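Side-chain contacts in phenylacetic acid degradation protein paaI (Escherichia coli, PDB 2FS2), which hydrolyses acyl-coenzyme A thioesters in phenylacetate degradation, preferring ring-hydroxylated phenylacetyl-CoA esters, and works as a hot dog-fold homotetramer: residues Y67-N70 / A75-A78; Q56-A61 / A124-K129; A12-E15 / C19-A22; D26-D31 / V36-V41; Q44-H49 / G89-T94. All coordinates share one frame; numbering follows the deposited sequence.

Contact 1: Y67-N70 / A75-A78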
loop_
_atom_site.group_PDB
_atom_site.type_symbol
_atom_site.label_atom_id
_atom_site.label_comp_id
_atom_site.label_asym_id
_atom_site.label_seq_id
_atom_site.Cartn_x
_atom_site.Cartn_y
_atom_site.Cartn_z
ATOM N N TYR B 67 -14.447 -13.990 1.931
ATOM C CA TYR B 67 -15.894 -14.206 1.813
ATOM C C TYR B 67 -16.540 -13.239 0.836
ATOM O O TYR B 67 -17.304 -13.647 -0.037
ATOM C CB TYR B 67 -16.594 -14.245 3.218
ATOM C CG TYR B 67 -16.250 -15.575 3.857
ATOM C CD1 TYR B 67 -15.029 -15.799 4.427
ATOM C CD2 TYR B 67 -17.112 -16.653 3.747
ATOM C CE1 TYR B 67 -14.675 -17.035 4.947
ATOM C CE2 TYR B 67 -16.799 -17.914 4.284
ATOM C CZ TYR B 67 -15.573 -18.102 4.898
ATOM O OH TYR B 67 -15.264 -19.364 5.387
ATOM N N ALA B 68 -16.225 -11.954 0.968
ATOM C CA ALA B 68 -16.812 -10.969 0.139
ATOM C C ALA B 68 -16.407 -11.231 -1.349
ATOM O O ALA B 68 -17.253 -11.143 -2.224
ATOM C CB ALA B 68 -16.345 -9.529 0.594
ATOM N N CYS B 69 -15.144 -11.547 -1.630
ATOM C CA CYS B 69 -14.776 -11.661 -3.021
ATOM C C CYS B 69 -15.074 -13.041 -3.643
ATOM O O CYS B 69 -14.840 -13.253 -4.863
ATOM C CB CYS B 69 -13.318 -11.327 -3.257
ATOM S SG CYS B 69 -12.084 -12.516 -2.795
ATOM N N ASN B 70 -15.567 -13.957 -2.821
ATOM C CA ASN B 70 -15.956 -15.280 -3.339
ATOM C C ASN B 70 -17.427 -15.424 -3.383
ATOM O O ASN B 70 -17.950 -16.430 -3.879
ATOM C CB ASN B 70 -15.280 -16.406 -2.553
ATOM C CG ASN B 70 -13.828 -16.618 -3.053
ATOM O OD1 ASN B 70 -13.614 -17.212 -4.103
ATOM N ND2 ASN B 70 -12.844 -16.060 -2.336
ATOM N N ALA B 75 -14.239 -18.465 -7.827
ATOM C CA ALA B 75 -13.089 -18.639 -6.985
ATOM C C ALA B 75 -12.090 -17.413 -7.223
ATOM O O ALA B 75 -11.799 -17.060 -8.391
ATOM C CB ALA B 75 -12.392 -19.990 -7.333
ATOM N N ALA B 76 -11.585 -16.824 -6.147
ATOM C CA ALA B 76 -10.723 -15.657 -6.261
ATOM C C ALA B 76 -9.842 -15.657 -5.038
ATOM O O ALA B 76 -10.243 -16.183 -3.979
ATOM C CB ALA B 76 -11.513 -14.403 -6.354
ATOM N N VAL B 77 -8.627 -15.122 -5.212
ATOM C CA VAL B 77 -7.574 -15.069 -4.192
ATOM C C VAL B 77 -6.990 -13.612 -4.128
ATOM O O VAL B 77 -7.200 -12.807 -5.043
ATOM C CB VAL B 77 -6.391 -16.038 -4.521
ATOM C CG1 VAL B 77 -6.895 -17.479 -4.663
ATOM C CG2 VAL B 77 -5.544 -15.585 -5.738
ATOM N N ALA B 78 -6.251 -13.329 -3.072
ATOM C CA ALA B 78 -5.671 -12.014 -2.898
ATOM C C ALA B 78 -4.431 -11.879 -3.798
ATOM O O ALA B 78 -3.608 -12.721 -3.746
ATOM C CB ALA B 78 -5.265 -11.935 -1.423
#
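In the hot dog fold the last turn of the central helix, here 54-70, leads through a short connection into strand 76-85, and Asn-70 and Ala-76 lock the two ends of that link together. The primary amide of Asn-70 meets the backbone of Ala-76 with both its polar atoms. OD1 of Asn-70 accepts from Ala-76 N at 2.9 Å, through a bent bond (132° at the hydrogen), while Asn-70 ND2 donates to Ala-76 O at 3.1 Å through a straighter bond (160°). CG of Asn-70 stands beside its own backbone N (chi1 -81°), which turns the amide toward the strand. ND2 also donates to Ala-66 O, one helical turn back, and together with the two bonds to Ala-76 this holds the amide's rotation. A leucine here would probably leave the buried N-H and carbonyl of Ala-76 without these mates. Next to the polar pair, the methyl of Ala-76 faces Cys-69, with its CB 3.8 Å from Cys-69 O and 4.1 Å from Cys-69 SG.

Contact 2: Q56-A61 / A124-K129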
loop_
_atom_site.group_PDB
_atom_site.type_symbol
_atom_site.label_atom_id
_atom_site.label_comp_id
_atom_site.label_asym_id
_atom_site.label_seq_id
_atom_site.Cartn_x
_atom_site.Cartn_y
_atom_site.Cartn_z
ATOM N N GLN B 56 -3.108 -12.376 13.477
ATOM C CA GLN B 56 -4.496 -12.763 13.809
ATOM C C GLN B 56 -5.458 -11.711 13.290
ATOM O O GLN B 56 -6.545 -12.051 12.861
ATOM C CB GLN B 56 -4.714 -12.925 15.335
ATOM C CG GLN B 56 -4.396 -14.359 15.944
ATOM C CD GLN B 56 -2.902 -14.529 16.444
ATOM O OE1 GLN B 56 -2.001 -13.821 15.965
ATOM N NE2 GLN B 56 -2.660 -15.499 17.380
ATOM N N LEU B 57 -5.077 -10.439 13.438
ATOM C CA LEU B 57 -5.825 -9.357 12.885
ATOM C C LEU B 57 -5.809 -9.449 11.378
ATOM O O LEU B 57 -6.874 -9.391 10.794
ATOM C CB LEU B 57 -5.194 -8.049 13.244
ATOM C CG LEU B 57 -5.556 -7.450 14.569
ATOM C CD1 LEU B 57 -5.209 -5.955 14.537
ATOM C CD2 LEU B 57 -7.050 -7.717 14.857
ATOM N N PHE B 58 -4.622 -9.625 10.756
ATOM C CA PHE B 58 -4.540 -9.814 9.316
ATOM C C PHE B 58 -5.477 -10.980 8.931
ATOM O O PHE B 58 -6.199 -10.910 7.968
ATOM C CB PHE B 58 -3.088 -10.088 8.844
ATOM C CG PHE B 58 -2.983 -10.394 7.356
ATOM C CD1 PHE B 58 -2.805 -9.402 6.451
ATOM C CD2 PHE B 58 -3.157 -11.668 6.868
ATOM C CE1 PHE B 58 -2.796 -9.681 5.070
ATOM C CE2 PHE B 58 -3.141 -11.949 5.496
ATOM C CZ PHE B 58 -2.947 -10.966 4.616
ATOM N N SER B 59 -5.527 -12.025 9.721
ATOM C CA SER B 59 -6.301 -13.215 9.333
ATOM C C SER B 59 -7.776 -12.990 9.380
ATOM O O SER B 59 -8.534 -13.531 8.512
ATOM C CB SER B 59 -6.010 -14.396 10.226
ATOM O OG SER B 59 -4.658 -14.736 10.058
ATOM N N LEU B 60 -8.193 -12.148 10.320
ATOM C CA LEU B 60 -9.539 -11.802 10.378
ATOM C C LEU B 60 -9.945 -10.968 9.162
ATOM O O LEU B 60 -11.052 -11.110 8.648
ATOM C CB LEU B 60 -9.798 -11.008 11.680
ATOM C CG LEU B 60 -11.193 -10.397 11.897
ATOM C CD1 LEU B 60 -12.302 -11.506 11.926
ATOM C CD2 LEU B 60 -11.223 -9.635 13.250
ATOM N N ALA B 61 -9.080 -10.009 8.764
ATOM C CA ALA B 61 -9.426 -9.136 7.656
ATOM C C ALA B 61 -9.483 -9.962 6.342
ATOM O O ALA B 61 -10.346 -9.754 5.506
ATOM C CB ALA B 61 -8.393 -7.933 7.541
ATOM N N ALA B 124 -8.467 -1.402 12.654
ATOM C CA ALA B 124 -7.633 -1.642 11.505
ATOM C C ALA B 124 -8.456 -1.432 10.200
ATOM O O ALA B 124 -9.715 -1.602 10.187
ATOM C CB ALA B 124 -7.018 -3.066 11.617
ATOM N N LEU B 125 -7.746 -1.075 9.128
ATOM C CA LEU B 125 -8.339 -0.717 7.777
ATOM C C LEU B 125 -7.497 -1.508 6.821
ATOM O O LEU B 125 -6.293 -1.644 7.016
ATOM C CB LEU B 125 -8.219 0.803 7.462
ATOM C CG LEU B 125 -9.104 1.712 8.291
ATOM C CD1 LEU B 125 -8.878 3.171 8.114
ATOM C CD2 LEU B 125 -10.639 1.475 8.003
ATOM N N PHE B 126 -8.119 -2.153 5.845
ATOM C CA PHE B 126 -7.345 -3.015 5.015
ATOM C C PHE B 126 -7.991 -2.777 3.643
ATOM O O PHE B 126 -9.151 -2.408 3.560
ATOM C CB PHE B 126 -7.642 -4.379 5.551
ATOM C CG PHE B 126 -7.311 -5.495 4.663
ATOM C CD1 PHE B 126 -6.283 -6.404 5.040
ATOM C CD2 PHE B 126 -8.038 -5.733 3.521
ATOM C CE1 PHE B 126 -5.963 -7.512 4.221
ATOM C CE2 PHE B 126 -7.743 -6.874 2.663
ATOM C CZ PHE B 126 -6.724 -7.752 3.018
ATOM N N ARG B 127 -7.207 -2.961 2.596
ATOM C CA ARG B 127 -7.724 -2.818 1.255
ATOM C C ARG B 127 -7.042 -3.936 0.506
ATOM O O ARG B 127 -5.846 -4.150 0.573
ATOM C CB ARG B 127 -7.458 -1.414 0.642
ATOM C CG ARG B 127 -7.769 -1.405 -0.893
ATOM C CD ARG B 127 -8.100 -0.075 -1.572
ATOM N NE ARG B 127 -9.176 0.626 -0.866
ATOM C CZ ARG B 127 -9.292 1.915 -0.818
ATOM N NH1 ARG B 127 -8.380 2.660 -1.482
ATOM N NH2 ARG B 127 -10.311 2.458 -0.157
ATOM N N GLY B 128 -7.833 -4.726 -0.198
ATOM C CA GLY B 128 -7.288 -5.932 -0.764
ATOM C C GLY B 128 -7.638 -5.951 -2.262
ATOM O O GLY B 128 -8.699 -5.527 -2.688
ATOM N N LYS B 129 -6.773 -6.553 -3.021
ATOM C CA LYS B 129 -7.030 -6.633 -4.427
ATOM C C LYS B 129 -7.167 -8.137 -4.736
ATOM O O LYS B 129 -6.358 -8.906 -4.303
ATOM C CB LYS B 129 -5.807 -6.125 -5.098
ATOM C CG LYS B 129 -5.799 -6.373 -6.631
ATOM C CD LYS B 129 -6.151 -5.095 -7.432
ATOM C CE LYS B 129 -6.110 -5.304 -8.969
ATOM N NZ LYS B 129 -5.131 -6.494 -9.340
#
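This is a wholly apolar, buried contact between the central helix 54-70 and strand 122-132 of the curved sheet, formed by Leu-57, Phe-58 and Ala-61 against Ala-124 and Phe-126. The segment axes approach to 9.8 Å and their directions differ by 52°. Phe-126 makes the largest contribution. Its CG lies opposite its backbone N (chi1 162°), and the ring reaches from the strand to the helix. There the methyl of Ala-61 sits 3.6 Å from Phe-126 CD1; such a small side chain lets the ring come close to the helix backbone. At the ring's edge, near its plane, Phe-58 CE1 meets Phe-126 CE1 at 3.9 Å. Toward the N-terminal side of both segments, Leu-57 CD1 and Ala-124 CB make a looser contact at 4.5 Å. An alanine in place of Phe-126 would probably open a gap beneath Ala-61 and leave the Phe-58 ring without this neighbour. Cys-81 touches both phenylalanines from strand 76-85, and Phe-58 also meets Phe-58 of the second subunit, linking this packing to the dimer interface. A long central helix wrapped by a curved antiparallel sheet is the hallmark of the hot dog fold.

Contact 3: A12-E15 / C19-A22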
loop_
_atom_site.group_PDB
_atom_site.type_symbol
_atom_site.label_atom_id
_atom_site.label_comp_id
_atom_site.label_asym_id
_atom_site.label_seq_id
_atom_site.Cartn_x
_atom_site.Cartn_y
_atom_site.Cartn_z
ATOM N N ALA B 12 -20.629 -23.060 2.071
ATOM C CA ALA B 12 -19.733 -24.034 1.425
ATOM C C ALA B 12 -18.301 -23.810 1.818
ATOM O O ALA B 12 -17.622 -24.768 2.203
ATOM C CB ALA B 12 -19.867 -23.960 -0.100
HETATM N N MSE B 13 -17.831 -22.561 1.764
HETATM C CA MSE B 13 -16.456 -22.300 2.163
HETATM C C MSE B 13 -16.163 -22.479 3.611
HETATM O O MSE B 13 -15.054 -22.830 3.970
HETATM C CB MSE B 13 -16.074 -20.861 1.861
HETATM C CG MSE B 13 -15.665 -20.731 0.434
HETATM SE SE MSE B 13 -15.526 -18.781 0.097
HETATM C CE MSE B 13 -17.100 -18.546 -1.078
ATOM N N TYR B 14 -17.110 -22.108 4.461
ATOM C CA TYR B 14 -16.823 -22.066 5.876
ATOM C C TYR B 14 -16.765 -23.503 6.339
ATOM O O TYR B 14 -16.002 -23.858 7.230
ATOM C CB TYR B 14 -17.961 -21.371 6.585
ATOM C CG TYR B 14 -17.799 -21.229 8.060
ATOM C CD1 TYR B 14 -16.944 -20.289 8.583
ATOM C CD2 TYR B 14 -18.528 -22.029 8.945
ATOM C CE1 TYR B 14 -16.790 -20.130 9.928
ATOM C CE2 TYR B 14 -18.403 -21.877 10.333
ATOM C CZ TYR B 14 -17.531 -20.918 10.816
ATOM O OH TYR B 14 -17.389 -20.691 12.187
ATOM N N GLU B 15 -17.580 -24.334 5.714
ATOM C CA GLU B 15 -17.690 -25.734 6.144
ATOM C C GLU B 15 -16.355 -26.434 6.080
ATOM O O GLU B 15 -16.118 -27.299 6.881
ATOM C CB GLU B 15 -18.767 -26.508 5.359
ATOM C CG GLU B 15 -20.240 -26.415 5.888
ATOM C CD GLU B 15 -20.491 -25.415 7.063
ATOM O OE1 GLU B 15 -20.142 -25.746 8.249
ATOM O OE2 GLU B 15 -21.067 -24.293 6.824
ATOM N N CYS B 19 -8.794 -22.652 9.393
ATOM C CA CYS B 19 -8.239 -21.447 10.004
ATOM C C CYS B 19 -9.319 -20.591 10.710
ATOM O O CYS B 19 -9.102 -20.161 11.861
ATOM C CB CYS B 19 -7.470 -20.618 8.978
ATOM S SG CYS B 19 -7.300 -18.811 9.382
ATOM N N ALA B 20 -10.473 -20.366 10.025
ATOM C CA ALA B 20 -11.614 -19.585 10.555
ATOM C C ALA B 20 -12.153 -20.242 11.770
ATOM O O ALA B 20 -12.313 -19.593 12.797
ATOM C CB ALA B 20 -12.730 -19.432 9.546
ATOM N N LYS B 21 -12.435 -21.540 11.669
ATOM C CA LYS B 21 -12.877 -22.260 12.869
ATOM C C LYS B 21 -11.827 -22.253 14.036
ATOM O O LYS B 21 -12.204 -21.979 15.186
ATOM C CB LYS B 21 -13.448 -23.656 12.552
ATOM C CG LYS B 21 -14.483 -23.684 11.392
ATOM C CD LYS B 21 -15.127 -25.103 11.331
ATOM C CE LYS B 21 -15.814 -25.455 9.958
ATOM N NZ LYS B 21 -14.912 -26.362 9.090
ATOM N N ALA B 22 -10.531 -22.422 13.743
ATOM C CA ALA B 22 -9.481 -22.395 14.784
ATOM C C ALA B 22 -9.402 -21.049 15.462
ATOM O O ALA B 22 -9.103 -20.975 16.655
ATOM C CB ALA B 22 -8.104 -22.711 14.199
#
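Lys-21 lays its CG over one face of the Tyr-14 ring, 4.2 Å from Tyr-14 CZ, and the opposite face is met, near CD1, by Ile-27 CD1 of strand 26-31. Ala-20 approaches the same ring obliquely, its CB 4.1 Å from Tyr-14 CE1. The ammonium group lies farther off, with Lys-21 NZ 6.0 Å from the Tyr-14 ring centroid, so any cation-pi attraction is weak at most. These side chains join two successive helices, 2-15 and 18-22, linked by a short connection near the chain's N-terminus. Lysine and tyrosine cross at a slant, and the lysine then bends at its last torsion (chi4 101°), which turns NZ down to the C-terminal end of the first helix. There NZ of Lys-21 donates to Glu-15 O at 2.7 Å, arriving 67° out of the carbonyl plane; Lys-21 CE packs 3.2 Å from Tyr-14 O. A positive charge at this end of a helix would probably be favoured by the helix dipole. The Glu-15 carboxylate stays apart, its OE1 5.3 Å from Lys-21 NZ. The Tyr-14 hydroxyl is hydrogen-bonded to Ile-25 O, and that of Tyr-67, from helix 54-70, touches the base of the Tyr-14 side chain.

Contact 4: D26-D31 / V36-V41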
loop_
_atom_site.group_PDB
_atom_site.type_symbol
_atom_site.label_atom_id
_atom_site.label_comp_id
_atom_site.label_asym_id
_atom_site.label_seq_id
_atom_site.Cartn_x
_atom_site.Cartn_y
_atom_site.Cartn_z
ATOM N N ASP B 26 -16.859 -16.289 13.157
ATOM C CA ASP B 26 -18.184 -16.563 12.742
ATOM C C ASP B 26 -18.649 -15.619 11.616
ATOM O O ASP B 26 -18.289 -14.438 11.597
ATOM C CB ASP B 26 -19.073 -16.366 13.931
ATOM C CG ASP B 26 -18.810 -17.409 15.022
ATOM O OD1 ASP B 26 -18.961 -18.623 14.717
ATOM O OD2 ASP B 26 -18.440 -17.108 16.211
ATOM N N ILE B 27 -19.452 -16.116 10.673
ATOM C CA ILE B 27 -20.002 -15.207 9.707
ATOM C C ILE B 27 -21.351 -14.787 10.116
ATOM O O ILE B 27 -22.174 -15.623 10.390
ATOM C CB ILE B 27 -20.168 -15.816 8.344
ATOM C CG1 ILE B 27 -18.877 -16.403 7.896
ATOM C CG2 ILE B 27 -20.533 -14.713 7.351
ATOM C CD1 ILE B 27 -19.177 -17.718 7.210
ATOM N N ILE B 28 -21.593 -13.482 10.081
ATOM C CA ILE B 28 -22.872 -12.891 10.524
ATOM C C ILE B 28 -23.602 -12.136 9.446
ATOM O O ILE B 28 -24.777 -11.865 9.592
ATOM C CB ILE B 28 -22.723 -11.992 11.826
ATOM C CG1 ILE B 28 -21.935 -10.714 11.535
ATOM C CG2 ILE B 28 -21.974 -12.861 12.905
ATOM C CD1 ILE B 28 -21.957 -9.653 12.799
ATOM N N SER B 29 -22.957 -11.797 8.347
ATOM C CA SER B 29 -23.759 -11.137 7.345
ATOM C C SER B 29 -23.136 -11.358 5.944
ATOM O O SER B 29 -21.930 -11.495 5.827
ATOM C CB SER B 29 -23.970 -9.670 7.728
ATOM O OG SER B 29 -24.732 -8.969 6.666
HETATM N N MSE B 30 -23.954 -11.420 4.912
HETATM C CA MSE B 30 -23.486 -11.829 3.553
HETATM C C MSE B 30 -24.373 -11.221 2.503
HETATM O O MSE B 30 -25.591 -11.265 2.569
HETATM C CB MSE B 30 -23.534 -13.365 3.273
HETATM C CG MSE B 30 -22.568 -14.239 3.971
HETATM SE SE MSE B 30 -20.620 -13.703 3.555
HETATM C CE MSE B 30 -20.650 -13.585 1.502
ATOM N N ASP B 31 -23.781 -10.583 1.544
ATOM C CA ASP B 31 -24.545 -10.146 0.401
ATOM C C ASP B 31 -23.584 -10.185 -0.777
ATOM O O ASP B 31 -22.418 -10.456 -0.603
ATOM C CB ASP B 31 -25.046 -8.729 0.606
ATOM C CG ASP B 31 -26.269 -8.397 -0.211
ATOM O OD1 ASP B 31 -26.865 -9.240 -1.048
ATOM O OD2 ASP B 31 -26.719 -7.236 -0.060
ATOM N N VAL B 36 -19.443 -9.819 6.716
ATOM C CA VAL B 36 -19.196 -9.306 8.054
ATOM C C VAL B 36 -18.905 -10.541 8.842
ATOM O O VAL B 36 -19.679 -11.558 8.762
ATOM C CB VAL B 36 -20.407 -8.544 8.666
ATOM C CG1 VAL B 36 -20.146 -8.097 10.111
ATOM C CG2 VAL B 36 -20.797 -7.333 7.906
ATOM N N VAL B 37 -17.780 -10.551 9.547
ATOM C CA VAL B 37 -17.408 -11.703 10.288
ATOM C C VAL B 37 -16.964 -11.145 11.610
ATOM O O VAL B 37 -16.725 -9.945 11.764
ATOM C CB VAL B 37 -16.255 -12.566 9.586
ATOM C CG1 VAL B 37 -16.764 -13.228 8.256
ATOM C CG2 VAL B 37 -14.956 -11.637 9.277
ATOM N N THR B 38 -16.836 -12.040 12.560
ATOM C CA THR B 38 -16.702 -11.672 13.953
ATOM C C THR B 38 -15.739 -12.625 14.684
ATOM O O THR B 38 -15.590 -13.762 14.294
ATOM C CB THR B 38 -18.110 -11.694 14.538
ATOM O OG1 THR B 38 -18.166 -10.768 15.632
ATOM C CG2 THR B 38 -18.389 -13.045 15.121
HETATM N N MSE B 39 -15.019 -12.146 15.674
HETATM C CA MSE B 39 -14.067 -12.985 16.387
HETATM C C MSE B 39 -13.816 -12.357 17.740
HETATM O O MSE B 39 -13.758 -11.148 17.858
HETATM C CB MSE B 39 -12.739 -13.008 15.599
HETATM C CG MSE B 39 -11.577 -13.571 16.392
HETATM SE SE MSE B 39 -9.901 -13.346 15.344
HETATM C CE MSE B 39 -10.015 -14.966 14.510
ATOM N N THR B 40 -13.616 -13.169 18.746
ATOM C CA THR B 40 -13.252 -12.663 20.062
ATOM C C THR B 40 -11.754 -12.870 20.269
ATOM O O THR B 40 -11.200 -13.884 19.890
ATOM C CB THR B 40 -14.155 -13.373 21.096
ATOM O OG1 THR B 40 -15.539 -12.980 20.816
ATOM C CG2 THR B 40 -13.863 -12.921 22.584
ATOM N N VAL B 41 -11.066 -11.855 20.767
ATOM C CA VAL B 41 -9.640 -11.968 21.088
ATOM C C VAL B 41 -9.549 -12.717 22.445
ATOM O O VAL B 41 -10.111 -12.241 23.439
ATOM C CB VAL B 41 -9.100 -10.575 21.257
ATOM C CG1 VAL B 41 -7.641 -10.617 21.725
ATOM C CG2 VAL B 41 -9.338 -9.760 19.939
#
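A classic beta bulge interrupts the pairing of strands 26-31 and 34-40: Ile-28 and Ser-29 both face Val-36, and the register moves by one residue. The carbonyl oxygen of Val-36 takes two N-H groups, a nearly straight bond from Ile-28 N at 3.0 Å and a weak one from Ser-29 N at 3.3 Å, while Val-36 N donates to Ser-29 O. On the Asp-26 side of the bulge the antiparallel pairing is regular. Asp-26 and Thr-38 form a hydrogen-bonded pair, with Asp-26 N to Thr-38 O and Thr-38 N to Asp-26 O both 3.0 Å, and Ile-27 and Val-37 a non-hydrogen-bonded one. On the face that carries Ile-27 and Val-37, Ile-27 CG1 lies 3.8 Å from Val-37 CG1; this side is turned to helix 54-70, where Val-37 meets Leu-60 and Ala-64 and Ile-27 meets Tyr-67. The other face holds Asp-26, Ser-29, Val-36 and Thr-38. Here the methyl of Thr-38 packs on the aspartate, CG2 to Asp-26 CB 3.6 Å. The extra residue also brings Ile-28 against Val-36: with CG1 of Ile-28 wedged between its own N and carbonyl carbon (chi1 69°), that atom comes within 3.5 Å of Val-36 CG1, a tight fit. Backbone bonds thus set the hairpin's register, while the face toward helix 54-70 is apolar and the outer one mixes Asp-26, Ser-29 and Thr-38 with the Ile-28/Val-36 pair.

Contact 5: Q44-H49 / G89-T94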
loop_
_atom_site.group_PDB
_atom_site.type_symbol
_atom_site.label_atom_id
_atom_site.label_comp_id
_atom_site.label_asym_id
_atom_site.label_seq_id
_atom_site.Cartn_x
_atom_site.Cartn_y
_atom_site.Cartn_z
ATOM N N GLN B 44 -4.400 -16.470 24.201
ATOM C CA GLN B 44 -3.578 -17.149 23.219
ATOM C C GLN B 44 -3.145 -16.250 22.041
ATOM O O GLN B 44 -2.138 -16.511 21.386
ATOM C CB GLN B 44 -4.378 -18.342 22.666
ATOM C CG GLN B 44 -4.992 -19.308 23.717
ATOM C CD GLN B 44 -6.383 -18.898 24.253
ATOM O OE1 GLN B 44 -6.494 -18.098 25.206
ATOM N NE2 GLN B 44 -7.443 -19.466 23.654
HETATM N N MSE B 45 -3.860 -15.188 21.743
HETATM C CA MSE B 45 -3.475 -14.420 20.533
HETATM C C MSE B 45 -2.615 -13.184 20.780
HETATM O O MSE B 45 -2.239 -12.487 19.820
HETATM C CB MSE B 45 -4.696 -14.007 19.690
HETATM C CG MSE B 45 -5.919 -14.866 19.916
HETATM SE SE MSE B 45 -7.381 -14.381 18.710
HETATM C CE MSE B 45 -6.845 -12.574 18.329
ATOM N N LEU B 46 -2.315 -12.931 22.056
ATOM C CA LEU B 46 -1.615 -11.714 22.523
ATOM C C LEU B 46 -0.059 -11.705 22.444
ATOM O O LEU B 46 0.602 -12.691 22.726
ATOM C CB LEU B 46 -2.038 -11.420 23.980
ATOM C CG LEU B 46 -3.512 -11.292 24.369
ATOM C CD1 LEU B 46 -3.590 -11.044 25.926
ATOM C CD2 LEU B 46 -4.242 -10.170 23.589
ATOM N N ASN B 47 0.493 -10.552 22.084
ATOM C CA ASN B 47 1.919 -10.249 22.155
ATOM C C ASN B 47 2.325 -9.736 23.551
ATOM O O ASN B 47 1.530 -9.817 24.506
ATOM C CB ASN B 47 2.199 -9.133 21.183
ATOM C CG ASN B 47 1.437 -7.867 21.546
ATOM O OD1 ASN B 47 1.166 -7.570 22.744
ATOM N ND2 ASN B 47 1.048 -7.126 20.521
ATOM N N GLY B 48 3.516 -9.125 23.624
ATOM C CA GLY B 48 4.120 -8.639 24.860
ATOM C C GLY B 48 3.531 -7.409 25.527
ATOM O O GLY B 48 3.942 -7.021 26.636
ATOM N N HIS B 49 2.538 -6.812 24.872
ATOM C CA HIS B 49 1.829 -5.632 25.394
ATOM C C HIS B 49 0.349 -5.994 25.791
ATOM O O HIS B 49 -0.434 -5.126 26.198
ATOM C CB HIS B 49 1.990 -4.487 24.358
ATOM C CG HIS B 49 3.086 -4.757 23.356
ATOM N ND1 HIS B 49 4.428 -4.780 23.702
ATOM C CD2 HIS B 49 3.037 -5.089 22.037
ATOM C CE1 HIS B 49 5.156 -5.091 22.638
ATOM N NE2 HIS B 49 4.337 -5.284 21.614
ATOM N N GLY B 89 -6.100 -4.672 19.739
ATOM C CA GLY B 89 -7.181 -5.543 20.199
ATOM C C GLY B 89 -6.822 -6.258 21.543
ATOM O O GLY B 89 -5.881 -7.007 21.558
ATOM N N PHE B 90 -7.547 -6.032 22.646
ATOM C CA PHE B 90 -7.176 -6.641 23.941
ATOM C C PHE B 90 -8.017 -7.815 24.213
ATOM O O PHE B 90 -9.095 -7.865 23.678
ATOM C CB PHE B 90 -7.471 -5.646 25.077
ATOM C CG PHE B 90 -6.628 -4.447 25.009
ATOM C CD1 PHE B 90 -7.179 -3.227 24.746
ATOM C CD2 PHE B 90 -5.271 -4.562 25.067
ATOM C CE1 PHE B 90 -6.380 -2.084 24.639
ATOM C CE2 PHE B 90 -4.440 -3.461 24.906
ATOM C CZ PHE B 90 -4.974 -2.221 24.713
ATOM N N ALA B 91 -7.584 -8.723 25.100
ATOM C CA ALA B 91 -8.377 -9.929 25.481
ATOM C C ALA B 91 -9.804 -9.597 25.770
ATOM O O ALA B 91 -10.093 -8.640 26.444
ATOM C CB ALA B 91 -7.757 -10.725 26.713
ATOM N N GLY B 92 -10.721 -10.362 25.185
ATOM C CA GLY B 92 -12.136 -10.214 25.488
ATOM C C GLY B 92 -12.742 -9.259 24.466
ATOM O O GLY B 92 -13.986 -9.245 24.338
ATOM N N ASP B 93 -11.917 -8.466 23.747
ATOM C CA ASP B 93 -12.479 -7.498 22.795
ATOM C C ASP B 93 -13.258 -8.301 21.746
ATOM O O ASP B 93 -12.770 -9.348 21.316
ATOM C CB ASP B 93 -11.401 -6.657 22.114
ATOM C CG ASP B 93 -11.013 -5.409 22.911
ATOM O OD1 ASP B 93 -11.472 -5.219 24.119
ATOM O OD2 ASP B 93 -10.210 -4.542 22.389
ATOM N N THR B 94 -14.441 -7.860 21.333
ATOM C CA THR B 94 -15.098 -8.584 20.193
ATOM C C THR B 94 -14.858 -7.748 18.983
ATOM O O THR B 94 -15.195 -6.583 19.010
ATOM C CB THR B 94 -16.628 -8.725 20.360
ATOM O OG1 THR B 94 -16.850 -9.701 21.358
ATOM C CG2 THR B 94 -17.316 -9.415 19.132
#
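The chain from Phe-90 to Asp-93 makes a type II beta turn, closed by a backbone bond from Asp-93 N to Phe-90 O, and the side chain of Leu-46 from the facing loop packs on its start. The two methyls of Leu-46 fork over the turn. CD2 approaches the peptide backbone, 3.9 Å from Ala-91 N and 4.1 Å from Gly-89 O. CD1 of Leu-46 meets the methyl of Ala-91, at 4.3 Å from its CB, so the apolar contact is modest. Two connections of the hot dog fold meet here: the loop leading from strand 34-40 to the central helix, and the one that carries the chain from strand 76-85 to strand 94-101. Each is braced by a side chain of its own. In the turn, Phe-90 N donates to Asp-93 OD2 at 3.1 Å, an almost straight bond (169°) that meets the carboxylate from above its plane; Asp-93 OD1 is held by Gln-118 NE2. Gly-92 occupies the third position with a positive phi of 93°, where a CB would be jammed against the preceding carbonyl. In the facing loop, Asn-47 OD1 accepts from His-49 N at 2.6 Å, forming an Asx turn, and takes a second bond from Ser-51 N. Val-41 lies between the loops, touching Leu-46 and making backbone bonds to Gly-92 and Asp-93.

In the fold
Contacts 1 and 2 are buried and share helix 54-70, which they join to neighbouring strands of one sheet; contact 2 does so by hydrocarbon packing alone, contact 1 chiefly by an amide gripping backbone near the helix end. Contact 4 lies at the surface and relies on strand pairing, yet its inner face reaches the same helix, where Leu-60 touches Val-37 and Met-39. The partly buried contact 3 combines packing with a charged group on a carbonyl, and Tyr-14 ties it to both Ile-27 of contact 4 and Tyr-67 of contact 1. Contact 5, a loop-to-loop meeting on the opposite side of the chain's centre from contact 1, adjoins contact 4 through Val-41.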